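Side-chain contacts in carboxylesterase (Uncultured bacterium, PDB 5GMX), which hydrolyses carboxylic esters as a family VIII carboxylesterase of beta-lactamase-like fold, and also acts on oxyimino cephalosporins: residues A173-V176 against T177-K181; A94-A97 against D98-E102. One frame throughout, in Å; residues are numbered along the deposited sequence.

Contact 1. Residues A173-V176 against T177-K181; sequences ARRV and TGRTK
A Schellman motif ends helix 165-175, and across it the last arginines of the helix meet Arg179 of the loop that follows. Gly178 is its C-prime residue: a positive phi, easy for a residue without a side chain, turns the chain back so that Gly178 N donates to Arg175 O at 3.2 Å and Arg179 N to Arg174 O at 2.7 Å. Arg174 O takes a second bond, from Thr177 N, and the two donors reach it from opposite faces of its carbonyl plane. The short, branched side chain of Thr177, with OG1 placed between its own N and carbonyl carbon (chi1 53°), keeps that hydroxyl close to the end of the helix, 2.9 Å from Ala173 O.

Outside the turn, Arg175 and Arg179 run side by side, pointing the same way. Their guanidinium groups stack face to face, each CZ over the centre of the other, with centres 3.6 Å apart and planes inclined by only 5°. Arg175 gets there by a bend at chi2 (-68°). Arg174 crosses Arg179 at about a right angle; its guanidinium stands nearly perpendicular to that of Arg179, with Arg179 CG lying over one of its faces, while its NE makes a weak bond to Lys181 O at 3.3 Å.

The stacked cations of Arg175 and Arg179 would be expected to repel, but acids lie close by: Glu171 pairs with both Arg175 NE and Arg174 NH1. Such carboxylates probably offset the repulsion, leaving flat, polarisable groups to stack at the protein surface.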
ATOM      1  N   ALA A 173     -14.987  -5.037  -1.428  1.00 16.96           N
ATOM      2  CA  ALA A 173     -14.454  -6.392  -1.276  1.00 16.34           C
ATOM      3  C   ALA A 173     -15.277  -7.254  -0.318  1.00 18.31           C
ATOM      4  O   ALA A 173     -15.537  -8.423  -0.602  1.00 17.44           O
ATOM      5  CB  ALA A 173     -13.003  -6.331  -0.802  1.00 13.61           C
ATOM      6  N   ARG A 174     -15.677  -6.668   0.808  1.00 15.65           N
ATOM      7  CA  ARG A 174     -16.441  -7.373   1.823  1.00 16.87           C
ATOM      8  C   ARG A 174     -17.841  -7.669   1.327  1.00 16.22           C
ATOM      9  O   ARG A 174     -18.388  -8.727   1.626  1.00 18.65           O
ATOM     10  CB  ARG A 174     -16.516  -6.561   3.121  1.00 16.93           C
ATOM     11  CG  ARG A 174     -15.206  -6.412   3.863  1.00 19.03           C
ATOM     12  CD  ARG A 174     -15.399  -5.704   5.203  1.00 19.89           C
ATOM     13  NE  ARG A 174     -16.192  -6.486   6.151  1.00 17.88           N
ATOM     14  CZ  ARG A 174     -17.403  -6.142   6.584  1.00 25.99           C
ATOM     15  NH1 ARG A 174     -17.971  -5.023   6.158  1.00 21.46           N
ATOM     16  NH2 ARG A 174     -18.050  -6.917   7.452  1.00 26.50           N
ATOM     17  N   ARG A 175     -18.424  -6.733   0.581  1.00 16.02           N
ATOM     18  CA  ARG A 175     -19.793  -6.922   0.105  1.00 18.87           C
ATOM     19  C   ARG A 175     -19.898  -8.058  -0.898  1.00 22.51           C
ATOM     20  O   ARG A 175     -20.873  -8.815  -0.861  1.00 20.23           O
ATOM     21  CB  ARG A 175     -20.361  -5.651  -0.532  1.00 17.50           C
ATOM     22  CG  ARG A 175     -20.578  -4.491   0.419  1.00 19.08           C
ATOM     23  CD  ARG A 175     -21.686  -4.751   1.415  1.00 22.62           C
ATOM     24  NE  ARG A 175     -21.797  -3.646   2.367  1.00 25.57           N
ATOM     25  CZ  ARG A 175     -22.902  -2.936   2.566  1.00 25.99           C
ATOM     26  NH1 ARG A 175     -24.013  -3.226   1.892  1.00 23.18           N
ATOM     27  NH2 ARG A 175     -22.904  -1.950   3.453  1.00 24.69           N
ATOM     28  N   VAL A 176     -18.916  -8.201  -1.791  1.00 16.85           N
ATOM     29  CA  VAL A 176     -19.045  -9.292  -2.767  1.00 20.44           C
ATOM     30  C   VAL A 176     -18.634 -10.650  -2.198  1.00 21.64           C
ATOM     31  O   VAL A 176     -18.758 -11.676  -2.875  1.00 20.64           O
ATOM     32  CB  VAL A 176     -18.229  -9.040  -4.054  1.00 19.87           C
ATOM     33  CG1 VAL A 176     -18.620  -7.700  -4.666  1.00 19.20           C
ATOM     34  CG2 VAL A 176     -16.734  -9.112  -3.785  1.00 15.16           C
ATOM     35  N   THR A 177     -18.124 -10.660  -0.970  1.00 19.09           N
ATOM     36  CA  THR A 177     -17.855 -11.919  -0.279  1.00 20.76           C
ATOM     37  C   THR A 177     -18.807 -12.088   0.919  1.00 23.87           C
ATOM     38  O   THR A 177     -18.496 -12.779   1.886  1.00 25.80           O
ATOM     39  CB  THR A 177     -16.385 -12.015   0.197  1.00 20.27           C
ATOM     40  OG1 THR A 177     -16.054 -10.861   0.976  1.00 18.42           O
ATOM     41  CG2 THR A 177     -15.436 -12.101  -0.999  1.00 16.61           C
ATOM     42  N   GLY A 178     -19.954 -11.417   0.855  1.00 23.21           N
ATOM     43  CA  GLY A 178     -21.021 -11.631   1.814  1.00 26.68           C
ATOM     44  C   GLY A 178     -20.774 -11.130   3.222  1.00 25.73           C
ATOM     45  O   GLY A 178     -21.454 -11.559   4.157  1.00 24.01           O
ATOM     46  N   ARG A 179     -19.820 -10.214   3.373  1.00 22.47           N
ATOM     47  CA  ARG A 179     -19.449  -9.683   4.686  1.00 20.28           C
ATOM     48  C   ARG A 179     -19.117 -10.780   5.700  1.00 21.62           C
ATOM     49  O   ARG A 179     -19.315 -10.614   6.892  1.00 22.23           O
ATOM     50  CB  ARG A 179     -20.591  -8.807   5.185  1.00 21.76           C
ATOM     51  CG  ARG A 179     -20.696  -7.526   4.390  1.00 24.80           C
ATOM     52  CD  ARG A 179     -22.123  -7.032   4.404  1.00 26.43           C
ATOM     53  NE  ARG A 179     -22.338  -5.848   5.214  1.00 35.29           N
ATOM     54  CZ  ARG A 179     -23.503  -5.212   5.247  1.00 34.39           C
ATOM     55  NH1 ARG A 179     -24.516  -5.668   4.514  1.00 26.75           N
ATOM     56  NH2 ARG A 179     -23.653  -4.135   6.003  1.00 33.89           N
ATOM     57  N   THR A 180     -18.585 -11.896   5.216  1.00 23.10           N
ATOM     58  CA  THR A 180     -18.191 -12.983   6.096  1.00 25.29           C
ATOM     59  C   THR A 180     -16.811 -12.734   6.706  1.00 28.02           C
ATOM     60  O   THR A 180     -16.496 -13.256   7.770  1.00 28.63           O
ATOM     61  CB  THR A 180     -18.169 -14.316   5.334  1.00 25.06           C
ATOM     62  OG1 THR A 180     -17.305 -14.196   4.196  1.00 36.95           O
ATOM     63  CG2 THR A 180     -19.577 -14.682   4.858  1.00 22.55           C
ATOM     64  N   LYS A 181     -15.988 -11.933   6.033  1.00 22.95           N
ATOM     65  CA  LYS A 181     -14.623 -11.657   6.501  1.00 22.03           C
ATOM     66  C   LYS A 181     -14.257 -10.175   6.457  1.00 21.34           C
ATOM     67  O   LYS A 181     -14.768  -9.432   5.622  1.00 22.03           O
ATOM     68  CB  LYS A 181     -13.616 -12.455   5.675  1.00 24.36           C
ATOM     69  CG  LYS A 181     -13.752 -13.958   5.815  1.00 33.85           C
ATOM     70  CD  LYS A 181     -13.335 -14.667   4.548  1.00 39.03           C
ATOM     71  CE  LYS A 181     -13.559 -16.169   4.663  1.00 47.18           C
ATOM     72  NZ  LYS A 181     -12.921 -16.711   5.896  1.00 47.41           N
TER

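Contact 2. Residues A94-A97 against D98-E102; sequences ARVA and DYWPE
Val96 O receives both Trp100 N, at 2.9 Å and in the carbonyl plane, and Tyr99 N, which comes from above that plane, while Asp98 N bonds to Arg95 O at 3.0 Å; together they wind residues 96-99 into one short helical turn. Tyr99 leans back over the start of this turn, and the methyl of Ala94 sits 3.7 Å from Tyr99 OH and 4.1 Å from Tyr99 CE2. A small residue suits this place beside the phenol, whose OH bonds to the backbone N of Asp91. The carboxylate of Asp98 lies against the base of Arg95, its OD1 3.9 Å from Arg95 CB, while the extended arginine chain carries its guanidinium on to a salt bridge with Asp110.

Helix 96-99 is a brief surface element of the beta-lactamase-like fold, set against helix 165-175 and close to helix 113-117. Val96 and Trp100, the latter just past the helix, are buried and lie side by side, pointing the same way. With CG1 anti to the backbone N (chi1 178°), Val96 brings that methyl to 3.9 Å from Trp100 CE3, and the branched side chain also packs on Val172. The broad indole reaches further, to Cys142 and Ala146 of helix 138-146. The chain leaves the helical path at Trp100, and Pro101 starts a 3-10 segment; lacking an N-H to offer Ala97 O, the proline instead makes a CA-H...O contact from its CA to that oxygen at 3.4 Å.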
ATOM      1  N   ALA A  94     -18.731  -1.952 -13.400  1.00 18.03           N
ATOM      2  CA  ALA A  94     -20.034  -1.923 -12.741  1.00 17.38           C
ATOM      3  C   ALA A  94     -20.118  -0.812 -11.703  1.00 17.44           C
ATOM      4  O   ALA A  94     -19.100  -0.375 -11.170  1.00 15.12           O
ATOM      5  CB  ALA A  94     -20.328  -3.274 -12.088  1.00 18.42           C
ATOM      6  N   ARG A  95     -21.339  -0.362 -11.426  1.00 13.18           N
ATOM      7  CA  ARG A  95     -21.578   0.637 -10.398  1.00 17.03           C
ATOM      8  C   ARG A  95     -21.264   0.066  -9.028  1.00 16.54           C
ATOM      9  O   ARG A  95     -21.640  -1.068  -8.732  1.00 16.60           O
ATOM     10  CB  ARG A  95     -23.032   1.118 -10.428  1.00 15.44           C
ATOM     11  CG  ARG A  95     -23.490   1.751 -11.741  1.00 18.75           C
ATOM     12  CD  ARG A  95     -25.020   1.896 -11.766  1.00 23.75           C
ATOM     13  NE  ARG A  95     -25.480   2.725 -12.881  1.00 26.36           N
ATOM     14  CZ  ARG A  95     -25.547   2.316 -14.142  1.00 30.03           C
ATOM     15  NH1 ARG A  95     -25.180   1.082 -14.468  1.00 35.04           N
ATOM     16  NH2 ARG A  95     -25.976   3.144 -15.085  1.00 34.99           N
ATOM     17  N   VAL A  96     -20.590   0.858  -8.194  1.00 13.54           N
ATOM     18  CA  VAL A  96     -20.375   0.501  -6.794  1.00 15.25           C
ATOM     19  C   VAL A  96     -21.693   0.076  -6.135  1.00 16.63           C
ATOM     20  O   VAL A  96     -21.730  -0.894  -5.366  1.00 15.21           O
ATOM     21  CB  VAL A  96     -19.770   1.677  -5.982  1.00 14.48           C
ATOM     22  CG1 VAL A  96     -19.594   1.283  -4.515  1.00 13.53           C
ATOM     23  CG2 VAL A  96     -18.449   2.122  -6.572  1.00 15.33           C
ATOM     24  N   ALA A  97     -22.774   0.795  -6.455  1.00 14.95           N
ATOM     25  CA  ALA A  97     -24.071   0.565  -5.817  1.00 18.08           C
ATOM     26  C   ALA A  97     -24.674  -0.796  -6.168  1.00 21.06           C
ATOM     27  O   ALA A  97     -25.560  -1.278  -5.466  1.00 23.28           O
ATOM     28  CB  ALA A  97     -25.056   1.690  -6.182  1.00 15.73           C
ATOM     29  N   ASP A  98     -24.189  -1.423  -7.236  1.00 19.57           N
ATOM     30  CA  ASP A  98     -24.595  -2.797  -7.548  1.00 21.09           C
ATOM     31  C   ASP A  98     -24.220  -3.752  -6.414  1.00 21.16           C
ATOM     32  O   ASP A  98     -24.940  -4.706  -6.133  1.00 21.15           O
ATOM     33  CB  ASP A  98     -23.950  -3.271  -8.855  1.00 22.95           C
ATOM     34  CG  ASP A  98     -24.606  -2.669 -10.086  1.00 30.77           C
ATOM     35  OD1 ASP A  98     -25.507  -1.813  -9.921  1.00 27.51           O
ATOM     36  OD2 ASP A  98     -24.216  -3.046 -11.219  1.00 33.23           O
ATOM     37  N   TYR A  99     -23.094  -3.481  -5.764  1.00 22.75           N
ATOM     38  CA  TYR A  99     -22.596  -4.328  -4.683  1.00 18.77           C
ATOM     39  C   TYR A  99     -22.849  -3.725  -3.304  1.00 20.80           C
ATOM     40  O   TYR A  99     -22.880  -4.434  -2.296  1.00 19.85           O
ATOM     41  CB  TYR A  99     -21.102  -4.576  -4.846  1.00 18.07           C
ATOM     42  CG  TYR A  99     -20.686  -4.989  -6.232  1.00 19.88           C
ATOM     43  CD1 TYR A  99     -21.010  -6.245  -6.727  1.00 16.81           C
ATOM     44  CD2 TYR A  99     -19.912  -4.147  -7.024  1.00 19.59           C
ATOM     45  CE1 TYR A  99     -20.618  -6.636  -7.998  1.00 18.65           C
ATOM     46  CE2 TYR A  99     -19.505  -4.533  -8.295  1.00 20.23           C
ATOM     47  CZ  TYR A  99     -19.857  -5.782  -8.772  1.00 19.91           C
ATOM     48  OH  TYR A  99     -19.457  -6.179 -10.027  1.00 20.24           O
ATOM     49  N   TRP A 100     -22.994  -2.404  -3.276  1.00 18.75           N
ATOM     50  CA  TRP A 100     -23.053  -1.622  -2.045  1.00 19.91           C
ATOM     51  C   TRP A 100     -24.149  -0.579  -2.234  1.00 21.38           C
ATOM     52  O   TRP A 100     -23.872   0.568  -2.573  1.00 19.57           O
ATOM     53  CB  TRP A 100     -21.693  -0.977  -1.765  1.00 17.73           C
ATOM     54  CG  TRP A 100     -21.571  -0.153  -0.506  1.00 16.45           C
ATOM     55  CD1 TRP A 100     -22.512   0.019   0.472  1.00 23.23           C
ATOM     56  CD2 TRP A 100     -20.425   0.602  -0.096  1.00 18.89           C
ATOM     57  NE1 TRP A 100     -22.022   0.840   1.457  1.00 18.73           N
ATOM     58  CE2 TRP A 100     -20.741   1.209   1.135  1.00 19.51           C
ATOM     59  CE3 TRP A 100     -19.159   0.827  -0.655  1.00 19.36           C
ATOM     60  CZ2 TRP A 100     -19.840   2.028   1.818  1.00 16.73           C
ATOM     61  CZ3 TRP A 100     -18.264   1.641   0.026  1.00 19.36           C
ATOM     62  CH2 TRP A 100     -18.612   2.232   1.251  1.00 19.90           C
ATOM     63  N   PRO A 101     -25.411  -0.999  -2.062  1.00 20.86           N
ATOM     64  CA  PRO A 101     -26.598  -0.208  -2.438  1.00 19.84           C
ATOM     65  C   PRO A 101     -26.654   1.152  -1.768  1.00 15.38           C
ATOM     66  O   PRO A 101     -26.976   2.145  -2.424  1.00 17.47           O
ATOM     67  CB  PRO A 101     -27.769  -1.083  -1.972  1.00 21.29           C
ATOM     68  CG  PRO A 101     -27.207  -2.476  -1.914  1.00 21.23           C
ATOM     69  CD  PRO A 101     -25.768  -2.308  -1.492  1.00 22.38           C
ATOM     70  N   GLU A 102     -26.318   1.195  -0.481  1.00 15.96           N
ATOM     71  CA  GLU A 102     -26.327   2.446   0.275  1.00 21.57           C
ATOM     72  C   GLU A 102     -25.400   3.497  -0.328  1.00 18.37           C
ATOM     73  O   GLU A 102     -25.576   4.699  -0.103  1.00 15.20           O
ATOM     74  CB  GLU A 102     -25.924   2.205   1.735  1.00 19.15           C
ATOM     75  CG  GLU A 102     -26.782   1.200   2.483  1.00 23.66           C
ATOM     76  CD  GLU A 102     -26.206  -0.218   2.474  1.00 31.18           C
ATOM     77  OE1 GLU A 102     -25.612  -0.641   1.454  1.00 22.78           O
ATOM     78  OE2 GLU A 102     -26.356  -0.911   3.504  1.00 37.08           O
TER

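Along the chain contact 2 comes first, turning the polypeptide through helix 96-99 into the 3-10 segment at 101-102; contact 1 follows some seventy residues later, closing the turn between helices 165-175 and 183-192. Each is a tight local turn, so they stand in series, neither enclosing nor crossing the other. In space their centres are about 13 Å apart and they touch directly. Arg175 NH1 forms a salt bridge with Glu102 OE1 at 3.1 Å, and Val176 CG1 packs 3.5 Å from Tyr99 CD1. The end of helix 165-175 is thereby joined to the short helical turn beside it, on the same side of the chain's centre.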